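Local structure of hypothetic aldehyde deformylating oxygenase (Sulfolobus tokodaii, 5V4T) at residues 17-22 with 73-79; 28-32 with 81-85; 166-170 with 202-206. The protein binds iron in an all-helical, ferritin-like fold and probably acts as an oxidoreductase, with aldehyde deformylating oxygenase activity ascribed to it. All blocks are in the same frame, centred on the assembly; numbering follows the deposited sequence.

Contact 1. Residues 17-22 with 73-79; sequences KYLSAH and LTTVRLP
Residues 17-22 are helical, on helix 10-23; the loop 73-79 crosses that helix obliquely, on its way from helix 49-67 to helix 80-93, with CA-CA approaches of 6.0 Å (A21-L73), 6.2 Å (Y18-V76) and 7.1 Å (H22-L78). L73 (chi1 m, chi2 t) sends CD2 to 3.7 Å from K17 O and CD1 to 3.9 Å from A21 N, and its O accepts V76 N at 3.1 Å, closing a tight turn. T75 OG1 takes a hydrogen bond from K17 NZ (3.3 Å), which also forms a salt bridge with D71. From V76 on the loop is extended. V76 (chi1 t) points at the helix, CG1 being 3.6 Å from A21 CB and 3.8 Å from Y18 CD1. R77 turns outward, though its O lies at the edge of the Y18 ring, 3.9 Å from CE1. L78 (m, m) makes a CH-pi contact, CD1 4.0 Å from the H22 ring centroid; that ring (chi1 m) is fixed by ND1 donating to Y18 O at 2.8 Å. P79, N-cap of helix 80-93, puts CD 3.6 Å from Y18 OH and 3.8 Å from H22 NE2. This is an interhelical connection sealed by apolar packing against a neighbouring helix, within the ferritin-like helical fold.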
ATOM      1  N   LYS A  17      -5.610 -11.878  -5.623  1.00 16.40           N
ATOM      2  CA  LYS A  17      -4.308 -12.266  -5.194  1.00 17.27           C
ATOM      3  C   LYS A  17      -3.247 -11.316  -5.676  1.00 17.31           C
ATOM      4  O   LYS A  17      -2.276 -11.063  -4.968  1.00 17.65           O
ATOM      5  CB  LYS A  17      -3.959 -13.682  -5.696  1.00 17.76           C
ATOM      6  CG  LYS A  17      -4.680 -14.761  -4.932  1.00 19.74           C
ATOM      7  CD  LYS A  17      -4.250 -16.128  -5.475  1.00 21.86           C
ATOM      8  CE  LYS A  17      -2.834 -16.457  -5.052  1.00 24.45           C
ATOM      9  NZ  LYS A  17      -2.430 -17.806  -5.582  1.00 30.10           N
ATOM     10  N   TYR A  18      -3.389 -10.811  -6.892  1.00 18.19           N
ATOM     11  CA  TYR A  18      -2.360  -9.909  -7.439  1.00 19.42           C
ATOM     12  C   TYR A  18      -2.252  -8.618  -6.637  1.00 19.01           C
ATOM     13  O   TYR A  18      -1.153  -8.212  -6.208  1.00 17.95           O
ATOM     14  CB  TYR A  18      -2.659  -9.574  -8.849  1.00 19.70           C
ATOM     15  CG  TYR A  18      -1.727  -8.576  -9.494  1.00 21.91           C
ATOM     16  CD1 TYR A  18      -0.421  -8.944  -9.851  1.00 24.54           C
ATOM     17  CD2 TYR A  18      -2.100  -7.248  -9.670  1.00 21.78           C
ATOM     18  CE1 TYR A  18       0.415  -8.036 -10.457  1.00 21.13           C
ATOM     19  CE2 TYR A  18      -1.245  -6.334 -10.293  1.00 22.47           C
ATOM     20  CZ  TYR A  18       0.032  -6.763 -10.662  1.00 22.23           C
ATOM     21  OH  TYR A  18       0.930  -5.872 -11.242  1.00 22.02           O
ATOM     22  N   LEU A  19      -3.418  -8.081  -6.342  1.00 17.33           N
ATOM     23  CA  LEU A  19      -3.465  -6.862  -5.534  1.00 16.70           C
ATOM     24  C   LEU A  19      -3.040  -7.118  -4.103  1.00 17.29           C
ATOM     25  O   LEU A  19      -2.345  -6.326  -3.502  1.00 18.85           O
ATOM     26  CB  LEU A  19      -4.840  -6.205  -5.578  1.00 18.65           C
ATOM     27  CG  LEU A  19      -5.159  -5.567  -6.906  1.00 20.39           C
ATOM     28  CD1 LEU A  19      -6.640  -5.260  -6.921  1.00 22.02           C
ATOM     29  CD2 LEU A  19      -4.295  -4.326  -7.183  1.00 22.56           C
ATOM     30  N   SER A  20      -3.463  -8.229  -3.506  1.00 16.22           N
ATOM     31  CA  SER A  20      -3.071  -8.573  -2.162  1.00 15.62           C
ATOM     32  C   SER A  20      -1.549  -8.705  -2.034  1.00 16.06           C
ATOM     33  O   SER A  20      -0.971  -8.325  -1.007  1.00 15.94           O
ATOM     34  CB  SER A  20      -3.738  -9.854  -1.678  1.00 16.06           C
ATOM     35  OG  SER A  20      -5.136  -9.689  -1.678  1.00 15.03           O
ATOM     36  N   ALA A  21      -0.896  -9.230  -3.080  1.00 16.90           N
ATOM     37  CA  ALA A  21       0.566  -9.372  -3.028  1.00 18.54           C
ATOM     38  C   ALA A  21       1.277  -8.010  -2.936  1.00 17.62           C
ATOM     39  O   ALA A  21       2.435  -7.943  -2.451  1.00 18.82           O
ATOM     40  CB  ALA A  21       1.060 -10.084  -4.285  1.00 20.06           C
ATOM     41  N   HIS A  22       0.643  -6.943  -3.369  1.00 17.61           N
ATOM     42  CA  HIS A  22       1.192  -5.587  -3.161  1.00 18.60           C
ATOM     43  C   HIS A  22       1.218  -5.201  -1.691  1.00 19.67           C
ATOM     44  O   HIS A  22       2.079  -4.446  -1.271  1.00 20.88           O
ATOM     45  CB  HIS A  22       0.446  -4.522  -3.975  1.00 19.24           C
ATOM     46  CG  HIS A  22       0.628  -4.654  -5.456  1.00 20.17           C
ATOM     47  ND1 HIS A  22       0.238  -5.774  -6.175  1.00 21.20           N
ATOM     48  CD2 HIS A  22       1.051  -3.748  -6.374  1.00 22.87           C
ATOM     49  CE1 HIS A  22       0.498  -5.575  -7.457  1.00 22.02           C
ATOM     50  NE2 HIS A  22       0.967  -4.344  -7.603  1.00 23.13           N
ATOM     51  N   LEU A  73       0.402 -16.499  -1.940  1.00 21.50           N
ATOM     52  CA  LEU A  73       0.758 -15.380  -2.761  1.00 24.13           C
ATOM     53  C   LEU A  73       2.173 -15.463  -3.330  1.00 27.99           C
ATOM     54  O   LEU A  73       2.634 -14.566  -4.017  1.00 30.62           O
ATOM     55  CB  LEU A  73       0.608 -14.070  -1.951  1.00 23.72           C
ATOM     56  CG  LEU A  73      -0.811 -13.752  -1.416  1.00 23.56           C
ATOM     57  CD1 LEU A  73      -0.821 -12.383  -0.720  1.00 23.76           C
ATOM     58  CD2 LEU A  73      -1.845 -13.765  -2.514  1.00 22.50           C
ATOM     59  N   THR A  74       2.865 -16.527  -2.988  1.00 31.15           N
ATOM     60  CA  THR A  74       4.209 -16.776  -3.559  1.00 36.51           C
ATOM     61  C   THR A  74       4.150 -16.974  -5.067  1.00 34.24           C
ATOM     62  O   THR A  74       5.114 -16.762  -5.751  1.00 40.70           O
ATOM     63  CB  THR A  74       4.828 -17.972  -2.845  1.00 39.25           C
ATOM     64  OG1 THR A  74       3.870 -19.034  -2.757  1.00 38.30           O
ATOM     65  CG2 THR A  74       5.221 -17.568  -1.461  1.00 42.86           C
ATOM     66  N   THR A  75       2.984 -17.300  -5.598  1.00 42.71           N
ATOM     67  CA  THR A  75       2.815 -17.437  -7.049  1.00 48.26           C
ATOM     68  C   THR A  75       2.817 -16.071  -7.780  1.00 43.07           C
ATOM     69  O   THR A  75       2.829 -16.017  -9.015  1.00 44.51           O
ATOM     70  CB  THR A  75       1.519 -18.211  -7.415  1.00 49.55           C
ATOM     71  OG1 THR A  75       0.346 -17.377  -7.272  1.00 47.01           O
ATOM     72  CG2 THR A  75       1.374 -19.465  -6.563  1.00 54.65           C
ATOM     73  N   VAL A  76       2.791 -14.960  -7.046  1.00 32.53           N
ATOM     74  CA  VAL A  76       2.562 -13.699  -7.692  1.00 28.69           C
ATOM     75  C   VAL A  76       3.830 -12.922  -7.877  1.00 24.85           C
ATOM     76  O   VAL A  76       4.445 -12.556  -6.884  1.00 27.20           O
ATOM     77  CB  VAL A  76       1.599 -12.781  -6.856  1.00 29.69           C
ATOM     78  CG1 VAL A  76       1.309 -11.494  -7.589  1.00 30.49           C
ATOM     79  CG2 VAL A  76       0.292 -13.504  -6.555  1.00 35.71           C
ATOM     80  N   ARG A  77       4.090 -12.541  -9.125  1.00 25.76           N
ATOM     81  CA  ARG A  77       5.228 -11.679  -9.469  1.00 27.99           C
ATOM     82  C   ARG A  77       4.801 -10.208  -9.342  1.00 25.79           C
ATOM     83  O   ARG A  77       3.835  -9.791  -9.968  1.00 27.00           O
ATOM     84  CB  ARG A  77       5.727 -11.961 -10.894  1.00 32.59           C
ATOM     85  CG  ARG A  77       6.850 -11.063 -11.396  1.00 38.18           C
ATOM     86  CD  ARG A  77       7.435 -11.594 -12.713  1.00 44.17           C
ATOM     87  NE  ARG A  77       7.933 -12.971 -12.555  1.00 53.38           N
ATOM     88  CZ  ARG A  77       9.176 -13.323 -12.211  1.00 57.86           C
ATOM     89  NH1 ARG A  77      10.119 -12.410 -11.999  1.00 58.89           N
ATOM     90  NH2 ARG A  77       9.483 -14.614 -12.091  1.00 60.45           N
ATOM     91  N   LEU A  78       5.553  -9.449  -8.557  1.00 24.18           N
ATOM     92  CA  LEU A  78       5.348  -7.995  -8.435  1.00 24.36           C
ATOM     93  C   LEU A  78       5.941  -7.261  -9.604  1.00 26.11           C
ATOM     94  O   LEU A  78       7.014  -7.638 -10.102  1.00 26.20           O
ATOM     95  CB  LEU A  78       5.945  -7.472  -7.141  1.00 25.34           C
ATOM     96  CG  LEU A  78       5.203  -7.718  -5.806  1.00 25.58           C
ATOM     97  CD1 LEU A  78       3.789  -7.125  -5.853  1.00 26.18           C
ATOM     98  CD2 LEU A  78       5.148  -9.181  -5.400  1.00 25.89           C
ATOM     99  N   PRO A  79       5.292  -6.166 -10.033  1.00 24.61           N
ATOM    100  CA  PRO A  79       5.854  -5.448 -11.156  1.00 26.72           C
ATOM    101  C   PRO A  79       7.163  -4.673 -10.870  1.00 27.29           C
ATOM    102  O   PRO A  79       7.487  -4.326  -9.712  1.00 23.59           O
ATOM    103  CB  PRO A  79       4.719  -4.539 -11.562  1.00 28.83           C
ATOM    104  CG  PRO A  79       4.006  -4.244 -10.290  1.00 28.22           C
ATOM    105  CD  PRO A  79       4.049  -5.544  -9.558  1.00 26.20           C
TER

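Contact 2. Residues 28-32 with 81-85; sequences IMDRW and SYIKL
A short 3-10 turn, residues 29-31 in the loop between helices 10-23 and 34-46, faces residues 81-85 of helix 80-93. The turn is closed by R31 N to I28 O (3.1 Å) and W32 N to M29 O (2.9 Å), and it brings I28, R31 and W32 round to the helix. The backbones stay well apart, I28 and I83 being nearest at 8.9 Å CA to CA, so side chains fill the gap. The main bump is I83 (chi1 m, chi2 t), received in a hollow lined by those three residues. I28 (p, t) meets it end-on, CD1 3.6 Å from I83 CG1. R31, extended with chi1 to chi3 all t, lays a guanidinium face over I83 CG2, with NE 3.7 Å from that methyl; its NH2 continues to a salt bridge with D87. W32 (chi1 m) closes the hollow with its six-membered ring: CZ2 is 4.2 Å from I83 CG2, and the indole edge meets I83 O, 3.6 Å from CZ2. W32 CH2 also reaches 3.9 Å from CE1 of Y82 (chi1 t), while W32 NE1 hydrogen-bonds D87. No hydrogen bond joins the two segments: apart from the guanidinium face and I83 O, this is apolar packing of an interhelical loop onto a helix of the ferritin-like fold.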
ATOM      1  N   ILE A  28       8.786 -12.033  -3.019  1.00 29.09           N
ATOM      2  CA  ILE A  28      10.059 -11.320  -2.931  1.00 34.72           C
ATOM      3  C   ILE A  28      10.332 -10.532  -1.657  1.00 37.28           C
ATOM      4  O   ILE A  28      11.233  -9.689  -1.648  1.00 41.70           O
ATOM      5  CB  ILE A  28      10.251 -10.365  -4.111  1.00 36.16           C
ATOM      6  CG1 ILE A  28       9.059  -9.417  -4.220  1.00 39.56           C
ATOM      7  CG2 ILE A  28      10.504 -11.136  -5.405  1.00 40.95           C
ATOM      8  CD1 ILE A  28       9.360  -8.223  -5.086  1.00 41.47           C
ATOM      9  N   MET A  29       9.616 -10.798  -0.574  1.00 37.65           N
ATOM     10  CA  MET A  29       9.743  -9.914   0.599  1.00 39.86           C
ATOM     11  C   MET A  29      11.102  -9.997   1.326  1.00 38.98           C
ATOM     12  O   MET A  29      11.552  -8.980   1.934  1.00 31.07           O
ATOM     13  CB  MET A  29       8.579 -10.105   1.577  1.00 42.30           C
ATOM     14  CG  MET A  29       8.495 -11.443   2.273  1.00 46.86           C
ATOM     15  SD  MET A  29       6.867 -11.496   3.053  1.00 60.75           S
ATOM     16  CE  MET A  29       6.762  -9.908   3.874  1.00 52.11           C
ATOM     17  N   ASP A  30      11.757 -11.172   1.262  1.00 36.77           N
ATOM     18  CA  ASP A  30      13.175 -11.307   1.748  1.00 37.90           C
ATOM     19  C   ASP A  30      14.135 -10.246   1.200  1.00 31.70           C
ATOM     20  O   ASP A  30      15.131  -9.899   1.850  1.00 29.67           O
ATOM     21  CB  ASP A  30      13.735 -12.677   1.396  1.00 41.45           C
ATOM     22  CG  ASP A  30      13.193 -13.780   2.293  1.00 50.41           C
ATOM     23  OD1 ASP A  30      12.209 -13.549   3.046  1.00 57.18           O
ATOM     24  OD2 ASP A  30      13.758 -14.891   2.248  1.00 55.64           O
ATOM     25  N   ARG A  31      13.858  -9.748  -0.008  1.00 29.18           N
ATOM     26  CA  ARG A  31      14.639  -8.627  -0.587  1.00 27.02           C
ATOM     27  C   ARG A  31      14.769  -7.432   0.362  1.00 26.76           C
ATOM     28  O   ARG A  31      15.804  -6.747   0.412  1.00 28.03           O
ATOM     29  CB  ARG A  31      14.018  -8.157  -1.917  1.00 26.08           C
ATOM     30  CG  ARG A  31      14.827  -7.109  -2.657  1.00 25.43           C
ATOM     31  CD  ARG A  31      14.105  -6.741  -3.958  1.00 26.62           C
ATOM     32  NE  ARG A  31      14.823  -5.760  -4.736  1.00 26.32           N
ATOM     33  CZ  ARG A  31      15.653  -6.020  -5.743  1.00 31.98           C
ATOM     34  NH1 ARG A  31      15.932  -7.251  -6.122  1.00 37.85           N
ATOM     35  NH2 ARG A  31      16.224  -5.025  -6.379  1.00 34.90           N
ATOM     36  N   TRP A  32      13.705  -7.198   1.121  1.00 24.46           N
ATOM     37  CA  TRP A  32      13.607  -6.029   1.961  1.00 25.80           C
ATOM     38  C   TRP A  32      13.534  -6.411   3.445  1.00 29.58           C
ATOM     39  O   TRP A  32      12.969  -5.694   4.278  1.00 26.50           O
ATOM     40  CB  TRP A  32      12.348  -5.222   1.543  1.00 23.29           C
ATOM     41  CG  TRP A  32      12.360  -4.790   0.107  1.00 22.30           C
ATOM     42  CD1 TRP A  32      13.272  -3.964  -0.515  1.00 21.92           C
ATOM     43  CD2 TRP A  32      11.364  -5.096  -0.867  1.00 20.82           C
ATOM     44  NE1 TRP A  32      12.925  -3.807  -1.842  1.00 22.98           N
ATOM     45  CE2 TRP A  32      11.767  -4.503  -2.082  1.00 21.75           C
ATOM     46  CE3 TRP A  32      10.231  -5.890  -0.861  1.00 22.58           C
ATOM     47  CZ2 TRP A  32      11.027  -4.618  -3.244  1.00 21.98           C
ATOM     48  CZ3 TRP A  32       9.489  -6.006  -2.016  1.00 22.12           C
ATOM     49  CH2 TRP A  32       9.904  -5.386  -3.206  1.00 23.79           C
ATOM     50  N   SER A  81       8.187  -1.609 -11.255  1.00 22.55           N
ATOM     51  CA  SER A  81       8.045  -0.304 -10.594  1.00 21.15           C
ATOM     52  C   SER A  81       7.741  -0.460  -9.097  1.00 20.07           C
ATOM     53  O   SER A  81       8.098   0.426  -8.283  1.00 20.19           O
ATOM     54  CB  SER A  81       6.975   0.553 -11.285  1.00 22.84           C
ATOM     55  OG  SER A  81       7.448   1.045 -12.573  1.00 25.07           O
ATOM     56  N   TYR A  82       7.077  -1.544  -8.721  1.00 20.93           N
ATOM     57  CA  TYR A  82       6.836  -1.813  -7.284  1.00 19.67           C
ATOM     58  C   TYR A  82       8.143  -2.147  -6.599  1.00 21.47           C
ATOM     59  O   TYR A  82       8.453  -1.720  -5.477  1.00 18.49           O
ATOM     60  CB  TYR A  82       5.847  -2.976  -7.165  1.00 18.27           C
ATOM     61  CG  TYR A  82       5.578  -3.436  -5.769  1.00 19.33           C
ATOM     62  CD1 TYR A  82       6.438  -4.288  -5.101  1.00 19.54           C
ATOM     63  CD2 TYR A  82       4.435  -2.988  -5.095  1.00 19.46           C
ATOM     64  CE1 TYR A  82       6.153  -4.703  -3.823  1.00 21.25           C
ATOM     65  CE2 TYR A  82       4.162  -3.403  -3.806  1.00 18.90           C
ATOM     66  CZ  TYR A  82       5.001  -4.231  -3.184  1.00 19.36           C
ATOM     67  OH  TYR A  82       4.689  -4.639  -1.912  1.00 22.12           O
ATOM     68  N   ILE A  83       8.949  -2.966  -7.279  1.00 18.79           N
ATOM     69  CA  ILE A  83      10.258  -3.291  -6.727  1.00 20.77           C
ATOM     70  C   ILE A  83      11.137  -2.031  -6.519  1.00 19.35           C
ATOM     71  O   ILE A  83      11.779  -1.868  -5.475  1.00 19.99           O
ATOM     72  CB  ILE A  83      10.939  -4.390  -7.616  1.00 23.57           C
ATOM     73  CG1 ILE A  83      10.146  -5.678  -7.540  1.00 27.25           C
ATOM     74  CG2 ILE A  83      12.359  -4.594  -7.179  1.00 23.84           C
ATOM     75  CD1 ILE A  83      10.424  -6.685  -8.632  1.00 33.51           C
ATOM     76  N   LYS A  84      11.107  -1.108  -7.487  1.00 19.02           N
ATOM     77  CA  LYS A  84      11.791   0.173  -7.380  1.00 20.59           C
ATOM     78  C   LYS A  84      11.274   1.007  -6.202  1.00 19.66           C
ATOM     79  O   LYS A  84      12.025   1.660  -5.492  1.00 20.03           O
ATOM     80  CB  LYS A  84      11.621   0.928  -8.675  1.00 25.12           C
ATOM     81  CG  LYS A  84      12.479   2.158  -8.743  1.00 30.64           C
ATOM     82  CD  LYS A  84      12.596   2.653 -10.169  1.00 37.49           C
ATOM     83  CE  LYS A  84      13.738   3.655 -10.210  1.00 42.96           C
ATOM     84  NZ  LYS A  84      13.627   4.508 -11.412  1.00 46.19           N
ATOM     85  N   LEU A  85       9.959   1.011  -6.001  1.00 17.75           N
ATOM     86  CA  LEU A  85       9.414   1.802  -4.932  1.00 18.18           C
ATOM     87  C   LEU A  85       9.983   1.393  -3.615  1.00 16.93           C
ATOM     88  O   LEU A  85      10.410   2.212  -2.833  1.00 16.98           O
ATOM     89  CB  LEU A  85       7.855   1.695  -4.936  1.00 17.96           C
ATOM     90  CG  LEU A  85       7.128   2.417  -3.791  1.00 19.41           C
ATOM     91  CD1 LEU A  85       7.217   3.887  -3.951  1.00 19.64           C
ATOM     92  CD2 LEU A  85       5.662   1.995  -3.814  1.00 19.55           C
TER

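Contact 3. Residues 166-170 with 202-206; sequences VEELF and KKARI
Two helical segments, 166-170 on helix 159-179 and 202-206 on helix 191-211, run nearly antiparallel at 160°, their axes 11.2 Å apart at closest approach: helix-helix packing that lays helix 191-211 on helix 159-179 of the ferritin-like fold. The nearest CA pair is V166-K202 at 7.5 Å. V166 (chi1 t) points at the partner helix and places CG1 4.0 Å from K202 CG and 4.0 Å from I206 CG1; its side chain also touches M108 and I109 of helix 98-128, so it sits where three helices meet. E167 (chi1 m, chi2 t) leaves its backbone sideways, and the aliphatic part of its side chain packs on the partner, CG lying 3.9 Å from K202 CE and 4.0 Å from I206 CD1. Two waters join it to K202 NZ. One donates to E167 O at 2.8 Å and accepts from K202 NZ at 2.9 Å; the other donates to E167 OE2 at 2.7 Å and accepts from K202 NZ at 3.0 Å. One helical turn after V166, with F170 N bonded to V166 O at 3.0 Å, F170 (chi1 t) offers a ring face to the extended K202, all four chi angles t. K202 CD lies 3.8 Å from the ring centroid and 16° off its normal, a CH-pi contact, and 3.6 Å from F170 CG. The direct contacts between these segments are thus apolar, many made by aliphatic parts of charged residues: K202 works amphipathically, methylenes on V166, E167 and F170, ammonium linked to E167 through water.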
ATOM      1  N   VAL A 166       6.334  14.377  -3.269  1.00 14.36           N
ATOM      2  CA  VAL A 166       5.097  13.737  -3.718  1.00 14.89           C
ATOM      3  C   VAL A 166       5.048  13.794  -5.245  1.00 16.94           C
ATOM      4  O   VAL A 166       4.754  12.814  -5.906  1.00 14.25           O
ATOM      5  CB  VAL A 166       3.841  14.294  -3.033  1.00 15.49           C
ATOM      6  CG1 VAL A 166       2.585  13.698  -3.633  1.00 16.96           C
ATOM      7  CG2 VAL A 166       3.909  13.973  -1.548  1.00 16.29           C
ATOM      8  N   GLU A 167       5.291  14.985  -5.781  1.00 15.85           N
ATOM      9  CA  GLU A 167       5.254  15.189  -7.219  1.00 17.30           C
ATOM     10  C   GLU A 167       6.286  14.303  -7.936  1.00 16.28           C
ATOM     11  O   GLU A 167       6.027  13.749  -9.034  1.00 19.86           O
ATOM     12  CB  GLU A 167       5.421  16.675  -7.530  1.00 18.62           C
ATOM     13  CG  GLU A 167       4.225  17.489  -7.066  1.00 20.80           C
ATOM     14  CD  GLU A 167       4.368  18.998  -7.127  1.00 24.31           C
ATOM     15  OE1 GLU A 167       5.482  19.535  -7.063  1.00 26.39           O
ATOM     16  OE2 GLU A 167       3.314  19.655  -7.153  1.00 24.90           O
ATOM     17  N   GLU A 168       7.474  14.134  -7.354  1.00 16.91           N
ATOM     18  CA  GLU A 168       8.526  13.360  -7.995  1.00 19.25           C
ATOM     19  C   GLU A 168       8.257  11.903  -8.029  1.00 18.39           C
ATOM     20  O   GLU A 168       8.584  11.237  -8.988  1.00 18.29           O
ATOM     21  CB  GLU A 168       9.885  13.650  -7.319  1.00 23.29           C
ATOM     22  CG  GLU A 168      10.270  15.096  -7.609  1.00 31.35           C
ATOM     23  CD  GLU A 168      11.491  15.564  -6.849  1.00 38.28           C
ATOM     24  OE1 GLU A 168      12.070  14.732  -6.096  1.00 43.47           O
ATOM     25  OE2 GLU A 168      11.797  16.785  -6.988  1.00 44.29           O
ATOM     26  N   LEU A 169       7.572  11.407  -6.996  1.00 17.10           N
ATOM     27  CA  LEU A 169       7.369   9.992  -6.836  1.00 16.00           C
ATOM     28  C   LEU A 169       6.025   9.513  -7.391  1.00 15.00           C
ATOM     29  O   LEU A 169       5.881   8.337  -7.700  1.00 16.28           O
ATOM     30  CB  LEU A 169       7.415   9.644  -5.357  1.00 17.81           C
ATOM     31  CG  LEU A 169       8.802   9.771  -4.707  1.00 20.38           C
ATOM     32  CD1 LEU A 169       8.623   9.864  -3.211  1.00 24.16           C
ATOM     33  CD2 LEU A 169       9.598   8.559  -5.090  1.00 23.73           C
ATOM     34  N   PHE A 170       5.138  10.434  -7.638  1.00 16.73           N
ATOM     35  CA  PHE A 170       3.847  10.048  -8.158  1.00 15.13           C
ATOM     36  C   PHE A 170       3.942   9.251  -9.492  1.00 17.20           C
ATOM     37  O   PHE A 170       3.204   8.299  -9.664  1.00 17.58           O
ATOM     38  CB  PHE A 170       2.967  11.285  -8.316  1.00 17.97           C
ATOM     39  CG  PHE A 170       1.584  10.990  -8.816  1.00 16.05           C
ATOM     40  CD1 PHE A 170       0.628  10.470  -7.960  1.00 16.53           C
ATOM     41  CD2 PHE A 170       1.223  11.271 -10.126  1.00 16.53           C
ATOM     42  CE1 PHE A 170      -0.643  10.140  -8.423  1.00 15.91           C
ATOM     43  CE2 PHE A 170      -0.064  10.993 -10.557  1.00 17.85           C
ATOM     44  CZ  PHE A 170      -0.965  10.402  -9.716  1.00 16.43           C
ATOM     45  N   LYS A 202      -3.515  12.445  -5.126  1.00 14.40           N
ATOM     46  CA  LYS A 202      -2.276  13.246  -5.081  1.00 15.22           C
ATOM     47  C   LYS A 202      -2.601  14.683  -4.725  1.00 14.16           C
ATOM     48  O   LYS A 202      -1.991  15.259  -3.853  1.00 14.27           O
ATOM     49  CB  LYS A 202      -1.577  13.185  -6.413  1.00 16.82           C
ATOM     50  CG  LYS A 202      -0.225  13.929  -6.493  1.00 18.61           C
ATOM     51  CD  LYS A 202       0.126  14.209  -7.940  1.00 20.39           C
ATOM     52  CE  LYS A 202       1.022  15.398  -8.051  1.00 25.75           C
ATOM     53  NZ  LYS A 202       1.224  15.714  -9.492  1.00 24.78           N
ATOM     54  N   LYS A 203      -3.563  15.293  -5.423  1.00 14.65           N
ATOM     55  CA  LYS A 203      -3.979  16.645  -5.140  1.00 14.21           C
ATOM     56  C   LYS A 203      -4.472  16.823  -3.724  1.00 15.16           C
ATOM     57  O   LYS A 203      -4.100  17.755  -3.004  1.00 15.57           O
ATOM     58  CB  LYS A 203      -5.061  17.077  -6.146  1.00 16.05           C
ATOM     59  CG  LYS A 203      -4.441  17.292  -7.499  1.00 21.44           C
ATOM     60  CD  LYS A 203      -5.429  17.887  -8.479  1.00 25.01           C
ATOM     61  CE  LYS A 203      -4.696  18.438  -9.690  1.00 31.65           C
ATOM     62  NZ  LYS A 203      -5.648  19.117 -10.637  1.00 36.04           N
ATOM     63  N   ALA A 204      -5.246  15.861  -3.243  1.00 15.52           N
ATOM     64  CA  ALA A 204      -5.776  15.918  -1.868  1.00 16.65           C
ATOM     65  C   ALA A 204      -4.658  15.865  -0.830  1.00 15.37           C
ATOM     66  O   ALA A 204      -4.692  16.597   0.130  1.00 16.43           O
ATOM     67  CB  ALA A 204      -6.697  14.727  -1.668  1.00 17.97           C
ATOM     68  N   ARG A 205      -3.675  14.991  -1.028  1.00 14.22           N
ATOM     69  CA  ARG A 205      -2.583  14.864  -0.066  1.00 16.46           C
ATOM     70  C   ARG A 205      -1.748  16.112  -0.078  1.00 14.76           C
ATOM     71  O   ARG A 205      -1.385  16.632   0.996  1.00 15.49           O
ATOM     72  CB  ARG A 205      -1.703  13.652  -0.280  1.00 17.70           C
ATOM     73  CG  ARG A 205      -2.461  12.307  -0.376  1.00 21.51           C
ATOM     74  CD  ARG A 205      -3.422  12.012   0.795  1.00 20.83           C
ATOM     75  NE  ARG A 205      -4.099  10.693   0.595  1.00 23.42           N
ATOM     76  CZ  ARG A 205      -5.095  10.188   1.366  1.00 23.96           C
ATOM     77  NH1 ARG A 205      -5.592  10.916   2.360  1.00 24.37           N
ATOM     78  NH2 ARG A 205      -5.621   8.969   1.130  1.00 25.16           N
ATOM     79  N   ILE A 206      -1.466  16.625  -1.271  1.00 13.96           N
ATOM     80  CA  ILE A 206      -0.746  17.903  -1.369  1.00 14.28           C
ATOM     81  C   ILE A 206      -1.499  19.051  -0.730  1.00 14.94           C
ATOM     82  O   ILE A 206      -0.912  19.870  -0.018  1.00 16.21           O
ATOM     83  CB  ILE A 206      -0.352  18.234  -2.825  1.00 14.76           C
ATOM     84  CG1 ILE A 206       0.693  17.231  -3.297  1.00 16.01           C
ATOM     85  CG2 ILE A 206       0.097  19.698  -2.911  1.00 15.19           C
ATOM     86  CD1 ILE A 206       0.985  17.265  -4.772  1.00 17.97           C
TER
HETATM   87  O   HOH W   1       3.610  14.376 -10.307  1.00 22.70           O
HETATM   88  O   HOH W   2       1.340  18.631  -8.678  1.00 31.39           O

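How the contacts relate
Contacts 1 and 2 adjoin, with centres 11 Å apart, and their segments alternate along the chain, 17-22 pairing with 73-79 and 28-32 with 81-85. H22 O and Y82 OH lie 2.7 Å apart, a probable hydrogen bond, while L78 CB packs 4.1 Å from I28 CD1, and L78 O is 3.8 Å from I83 CD1. Contact 3 follows later in the chain: its centre is 25 Å from that of contact 1, on the opposite side of the chain's centre, and 21 Å from that of contact 2. It touches neither, its nearest atoms being about 13 Å from contact 1 and about 5 Å from contact 2. None includes an iron ligand (E57, E111, E145, H148); the side chains of H22 and Y82 are each about 12 Å from the iron.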